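Local structure of 6-pyruvoyl tetrahydrobiopterin synthase (3LX3) at residues S132-I137 with V166-S171; V54-R59 with N160-T165. The protein is a zinc-containing member of the 6-pyruvoyl tetrahydropterin synthase family, a six-subunit T-fold assembly that holds 2-amino-1,5-dihydropteridine-4,6-dione in pockets between its subunits. All blocks are in the same frame, centred on the assembly; numbering follows the deposited sequence.

In the fold
Strand 161-167 joins the two contacts. Over most of its length it pairs with strand 48-61, which is contact 2; farther along the chain, contact 1 takes over, and Glu168 turns into the pocket for zinc and 2-amino-1,5-dihydropteridine-4,6-dione opposite the start of helix 134-149. The centres lie about 15 Å apart, and the hydrophobic interior runs through from one to the other: Val166 CG2 touches Val54 CG2 at 4.2 Å. Helix 134-149, whose first turn carries the pocket residues of contact 1, goes on to cover Met162 and Val164 of contact 2. At its far end contact 2 nears another pocket, since the Leu58 side chain is about 8 Å from a different copy of the ligand.

Contact 1. Residues S132-I137 with V166-S171; sequences SSTEEI and VSESPS. With XTN (2-amino-1,5-dihydropteridine-4,6-dione), chain C.
The ligand pocket beside the zinc site is built here by Thr134, in the first turn of helix 134-149, and Glu168, where the chain turns a corner after strand 161-167. The two side chains cross obliquely, with Thr134 OG1 3.4 Å from Glu168 CG. Thr134 holds OG1 beside its own backbone N (chi1 -50°), and both donate to O4 of 2-amino-1,5-dihydropteridine-4,6-dione: Thr134 N reaches it at 2.8 Å, almost straight at 175°, and OG1 at the same distance. The methyl goes the other way, CG2 packing tightly on Val166 O at 3.1 Å. Farther round the bicycle, the amino N2 donates to Glu135 OE2 at 2.8 Å, an oxygen that also accepts from Val68 N of a second subunit. Glu168 OE2 takes a weak bond from ring N5 (3.4 Å) and a water proton; the same water donates to Ser132 O, bridging the segments. The Glu168 side chain lies about 3 Å from the zinc ion, which His36, His48 and His50 also surround. At the helix start, Ser133 OG caps Glu136 N. With two donors on O4, the Thr134 hydroxyl proton is committed to the ligand and the C4 carbonyl is probably polarised.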
loop_
_atom_site.group_PDB
_atom_site.type_symbol
_atom_site.label_atom_id
_atom_site.label_comp_id
_atom_site.label_asym_id
_atom_site.label_seq_id
_atom_site.Cartn_x
_atom_site.Cartn_y
_atom_site.Cartn_z
ATOM N N SER A 132 -11.658 25.782 -1.032
ATOM C CA SER A 132 -11.070 24.635 -0.365
ATOM C C SER A 132 -10.640 23.511 -1.330
ATOM O O SER A 132 -10.972 22.322 -1.145
ATOM C CB SER A 132 -11.994 24.128 0.747
ATOM O OG SER A 132 -13.266 23.790 0.222
ATOM N N SER A 133 -9.893 23.928 -2.360
ATOM C CA SER A 133 -9.322 22.966 -3.287
ATOM C C SER A 133 -8.036 22.415 -2.725
ATOM O O SER A 133 -7.353 23.002 -1.870
ATOM C CB SER A 133 -9.066 23.615 -4.635
ATOM O OG SER A 133 -8.075 24.655 -4.554
ATOM N N THR A 134 -7.673 21.257 -3.275
ATOM C CA THR A 134 -6.446 20.625 -2.891
ATOM C C THR A 134 -5.222 21.507 -3.103
ATOM O O THR A 134 -4.347 21.586 -2.261
ATOM C CB THR A 134 -6.359 19.292 -3.665
ATOM O OG1 THR A 134 -7.589 18.557 -3.510
ATOM C CG2 THR A 134 -5.216 18.437 -3.145
ATOM N N GLU A 135 -5.210 22.208 -4.236
ATOM C CA GLU A 135 -4.160 23.138 -4.615
ATOM C C GLU A 135 -4.012 24.279 -3.612
ATOM O O GLU A 135 -2.908 24.556 -3.150
ATOM C CB GLU A 135 -4.443 23.728 -5.983
ATOM C CG GLU A 135 -4.357 22.800 -7.183
ATOM C CD GLU A 135 -5.692 22.148 -7.594
ATOM O OE1 GLU A 135 -6.471 21.741 -6.692
ATOM O OE2 GLU A 135 -5.882 22.018 -8.826
ATOM N N GLU A 136 -5.111 24.946 -3.274
ATOM C CA GLU A 136 -5.019 26.081 -2.370
ATOM C C GLU A 136 -4.740 25.652 -0.925
ATOM O O GLU A 136 -4.027 26.366 -0.217
ATOM C CB GLU A 136 -6.279 26.925 -2.459
ATOM C CG GLU A 136 -6.358 27.685 -3.800
ATOM C CD GLU A 136 -7.561 28.612 -3.870
ATOM O OE1 GLU A 136 -7.832 29.357 -2.902
ATOM O OE2 GLU A 136 -8.134 28.694 -4.946
ATOM N N ILE A 137 -5.272 24.508 -0.527
ATOM C CA ILE A 137 -4.928 23.943 0.772
ATOM C C ILE A 137 -3.433 23.639 0.827
ATOM O O ILE A 137 -2.750 23.936 1.814
ATOM C CB ILE A 137 -5.784 22.711 1.101
ATOM C CG1 ILE A 137 -7.215 23.151 1.330
ATOM C CG2 ILE A 137 -5.279 21.940 2.340
ATOM C CD1 ILE A 137 -8.209 21.979 1.345
ATOM N N VAL A 166 -0.518 17.498 -1.018
ATOM C CA VAL A 166 -1.774 17.255 -0.277
ATOM C C VAL A 166 -2.664 16.396 -1.156
ATOM O O VAL A 166 -2.815 16.601 -2.369
ATOM C CB VAL A 166 -2.483 18.572 0.062
ATOM C CG1 VAL A 166 -3.886 18.266 0.691
ATOM C CG2 VAL A 166 -1.642 19.434 0.988
ATOM N N SER A 167 -3.277 15.394 -0.538
ATOM C CA SER A 167 -4.321 14.623 -1.227
ATOM C C SER A 167 -5.647 14.706 -0.504
ATOM O O SER A 167 -5.661 14.626 0.723
ATOM C CB SER A 167 -3.865 13.204 -1.367
ATOM O OG SER A 167 -3.715 12.526 -0.168
ATOM N N GLU A 168 -6.762 14.897 -1.230
ATOM C CA GLU A 168 -8.090 14.740 -0.689
ATOM C C GLU A 168 -8.322 13.249 -0.487
ATOM O O GLU A 168 -8.938 12.867 0.461
ATOM C CB GLU A 168 -9.208 15.162 -1.674
ATOM C CG GLU A 168 -9.727 16.573 -1.671
ATOM C CD GLU A 168 -10.862 16.725 -2.711
ATOM O OE1 GLU A 168 -11.065 15.765 -3.493
ATOM O OE2 GLU A 168 -11.580 17.747 -2.717
ATOM N N SER A 169 -7.866 12.451 -1.435
ATOM C CA SER A 169 -7.991 10.988 -1.397
ATOM C C SER A 169 -6.726 10.522 -2.098
ATOM O O SER A 169 -6.119 11.307 -2.849
ATOM C CB SER A 169 -9.270 10.559 -2.095
ATOM O OG SER A 169 -9.154 10.704 -3.483
ATOM N N PRO A 170 -6.304 9.291 -1.855
ATOM C CA PRO A 170 -4.964 8.976 -2.403
ATOM C C PRO A 170 -4.900 9.076 -3.924
ATOM O O PRO A 170 -3.809 9.348 -4.466
ATOM C CB PRO A 170 -4.697 7.552 -1.911
ATOM C CG PRO A 170 -5.639 7.373 -0.739
ATOM C CD PRO A 170 -6.865 8.193 -1.068
ATOM N N SER A 171 -6.040 8.944 -4.597
ATOM C CA SER A 171 -6.045 9.017 -6.075
ATOM C C SER A 171 -5.910 10.393 -6.683
ATOM O O SER A 171 -5.812 10.513 -7.909
ATOM C CB SER A 171 -7.313 8.387 -6.638
ATOM O OG SER A 171 -8.476 9.111 -6.282
HETATM N N1 XTN C . -9.970 19.198 -9.073
HETATM C C2 XTN C . -8.852 19.803 -8.623
HETATM N N2 XTN C . -7.894 20.202 -9.480
HETATM N N3 XTN C . -8.694 20.085 -7.242
HETATM C C4 XTN C . -9.599 19.695 -6.331
HETATM O O4 XTN C . -9.382 19.937 -5.119
HETATM N N5 XTN C . -11.710 18.608 -5.973
HETATM C C6 XTN C . -12.826 17.995 -6.469
HETATM O O6 XTN C . -13.710 17.623 -5.693
HETATM C C7 XTN C . -12.969 17.807 -7.877
HETATM N N8 XTN C . -11.988 18.226 -8.680
HETATM C C4A XTN C . -10.727 19.032 -6.822
HETATM C C8A XTN C . -10.890 18.806 -8.188
HETATM O O HOH W 1 -10.056 19.740 -1.147
#

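Contact 2. Residues V54-R59 with N160-T165; sequences VSLRLR and NYMEVT
The Glu163 carboxylate is gripped at both oxygens: OE1 takes the hydroxyl proton of Tyr161 OH at 2.7 Å on its anti lone pair, and OE2 forms a salt bridge across the strands with Arg57 NE at 3.1 Å. Arg57 and Glu163 run side by side, and a bend in the arginine (chi3 -34°) brings NE round to OE2; the guanidinium and carboxylate planes stand 32° apart. Next along this face, Arg59 lays its guanidinium flat on the Tyr161 ring, planes only 6° apart. This is a cation-pi stack: Arg59 CZ sits 3.9 Å from the ring centroid, with NH1 over the middle of the ring. Glu22 of strand 20-40 pairs with Arg59 NE. Beneath these side chains are two neighbouring antiparallel strands inside the T-fold sheet. Ser55 with Thr165 and Arg57 with Glu163 form hydrogen-bonded pairs, the straightest link being Arg57 N to Glu163 O at 2.8 Å. Leu56, Leu58, Met162 and Val164 line the other face, toward helices 71-85 and 134-149. Met162 doubles back at chi2 and chi3: its SD lies 3.8 Å from Leu58 CB, while CE meets Leu56 CD1 at 3.8 Å. Leu58 CD2 also rests against the sulfur, and Leu56 CD1 reaches on to Val164 CG2 at 4.2 Å.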
loop_
_atom_site.group_PDB
_atom_site.type_symbol
_atom_site.label_atom_id
_atom_site.label_comp_id
_atom_site.label_asym_id
_atom_site.label_seq_id
_atom_site.Cartn_x
_atom_site.Cartn_y
_atom_site.Cartn_z
ATOM N N VAL A 54 -0.781 14.765 3.919
ATOM C CA VAL A 54 0.266 15.712 3.563
ATOM C C VAL A 54 1.573 14.984 3.577
ATOM O O VAL A 54 1.897 14.300 4.549
ATOM C CB VAL A 54 0.402 16.838 4.650
ATOM C CG1 VAL A 54 1.644 17.713 4.379
ATOM C CG2 VAL A 54 -0.816 17.656 4.693
ATOM N N SER A 55 2.362 15.196 2.525
ATOM C CA SER A 55 3.770 14.833 2.565
ATOM C C SER A 55 4.641 16.045 2.333
ATOM O O SER A 55 4.247 16.992 1.679
ATOM C CB SER A 55 4.102 13.734 1.591
ATOM O OG SER A 55 3.956 14.180 0.277
ATOM N N LEU A 56 5.863 15.991 2.850
ATOM C CA LEU A 56 6.837 17.072 2.691
ATOM C C LEU A 56 8.115 16.518 2.091
ATOM O O LEU A 56 8.633 15.501 2.563
ATOM C CB LEU A 56 7.151 17.712 4.054
ATOM C CG LEU A 56 8.318 18.687 4.133
ATOM C CD1 LEU A 56 8.006 19.972 3.369
ATOM C CD2 LEU A 56 8.620 18.986 5.615
ATOM N N ARG A 57 8.590 17.217 1.055
ATOM C CA ARG A 57 9.864 16.937 0.410
ATOM C C ARG A 57 10.714 18.197 0.486
ATOM O O ARG A 57 10.210 19.317 0.332
ATOM C CB ARG A 57 9.618 16.545 -1.035
ATOM C CG ARG A 57 10.821 16.223 -1.906
ATOM C CD ARG A 57 10.304 15.647 -3.259
ATOM N NE ARG A 57 9.075 14.838 -3.098
ATOM C CZ ARG A 57 8.886 13.571 -3.483
ATOM N NH1 ARG A 57 9.820 12.877 -4.111
ATOM N NH2 ARG A 57 7.712 12.995 -3.255
ATOM N N LEU A 58 12.003 18.005 0.685
ATOM C CA LEU A 58 12.914 19.146 0.686
ATOM C C LEU A 58 14.265 18.725 0.154
ATOM O O LEU A 58 14.551 17.525 0.054
ATOM C CB LEU A 58 13.026 19.769 2.073
ATOM C CG LEU A 58 13.495 18.930 3.282
ATOM C CD1 LEU A 58 14.998 18.684 3.251
ATOM C CD2 LEU A 58 13.123 19.653 4.573
ATOM N N ARG A 59 15.103 19.699 -0.209
ATOM C CA ARG A 59 16.456 19.458 -0.714
ATOM C C ARG A 59 17.446 20.358 0.008
ATOM O O ARG A 59 17.145 21.552 0.287
ATOM C CB ARG A 59 16.552 19.738 -2.214
ATOM C CG ARG A 59 15.640 18.857 -3.054
ATOM C CD ARG A 59 15.536 19.312 -4.458
ATOM N NE ARG A 59 14.526 18.548 -5.179
ATOM C CZ ARG A 59 13.847 19.007 -6.221
ATOM N NH1 ARG A 59 14.070 20.234 -6.673
ATOM N NH2 ARG A 59 12.956 18.232 -6.809
ATOM N N ASN A 160 17.269 24.459 0.435
ATOM C CA ASN A 160 16.917 25.445 -0.590
ATOM C C ASN A 160 15.633 25.182 -1.387
ATOM O O ASN A 160 15.325 25.888 -2.351
ATOM C CB ASN A 160 18.070 25.723 -1.533
ATOM C CG ASN A 160 18.386 24.586 -2.457
ATOM O OD1 ASN A 160 17.763 23.553 -2.451
ATOM N ND2 ASN A 160 19.351 24.826 -3.331
ATOM N N TYR A 161 14.879 24.175 -0.948
ATOM C CA TYR A 161 13.669 23.775 -1.653
ATOM C C TYR A 161 12.743 23.066 -0.694
ATOM O O TYR A 161 13.170 22.167 0.039
ATOM C CB TYR A 161 14.048 22.821 -2.772
ATOM C CG TYR A 161 12.907 22.319 -3.622
ATOM C CD1 TYR A 161 12.434 23.069 -4.700
ATOM C CD2 TYR A 161 12.334 21.094 -3.377
ATOM C CE1 TYR A 161 11.376 22.575 -5.497
ATOM C CE2 TYR A 161 11.278 20.602 -4.168
ATOM C CZ TYR A 161 10.835 21.348 -5.225
ATOM O OH TYR A 161 9.794 20.928 -6.016
ATOM N N MET A 162 11.467 23.500 -0.688
ATOM C CA MET A 162 10.425 22.928 0.166
ATOM C C MET A 162 9.231 22.642 -0.724
ATOM O O MET A 162 8.886 23.459 -1.575
ATOM C CB MET A 162 10.013 23.930 1.258
ATOM C CG MET A 162 11.126 24.168 2.284
ATOM S SD MET A 162 11.232 22.837 3.448
ATOM C CE MET A 162 9.770 23.170 4.404
ATOM N N GLU A 163 8.646 21.462 -0.538
ATOM C CA GLU A 163 7.550 21.008 -1.409
ATOM C C GLU A 163 6.550 20.188 -0.608
ATOM O O GLU A 163 6.906 19.255 0.111
ATOM C CB GLU A 163 8.125 20.167 -2.546
ATOM C CG GLU A 163 7.108 19.498 -3.450
ATOM C CD GLU A 163 7.745 18.401 -4.297
ATOM O OE1 GLU A 163 8.512 18.749 -5.214
ATOM O OE2 GLU A 163 7.406 17.234 -4.072
ATOM N N VAL A 164 5.282 20.563 -0.712
ATOM C CA VAL A 164 4.187 19.867 -0.077
ATOM C C VAL A 164 3.269 19.220 -1.103
ATOM O O VAL A 164 2.940 19.825 -2.133
ATOM C CB VAL A 164 3.363 20.871 0.797
ATOM C CG1 VAL A 164 1.964 20.429 1.081
ATOM C CG2 VAL A 164 4.151 21.198 2.100
ATOM N N THR A 165 2.869 17.982 -0.805
ATOM C CA THR A 165 1.832 17.267 -1.539
ATOM C C THR A 165 0.670 17.076 -0.587
ATOM O O THR A 165 0.835 16.569 0.507
ATOM C CB THR A 165 2.337 15.924 -2.088
ATOM O OG1 THR A 165 3.444 16.184 -2.975
ATOM C CG2 THR A 165 1.214 15.214 -2.826
#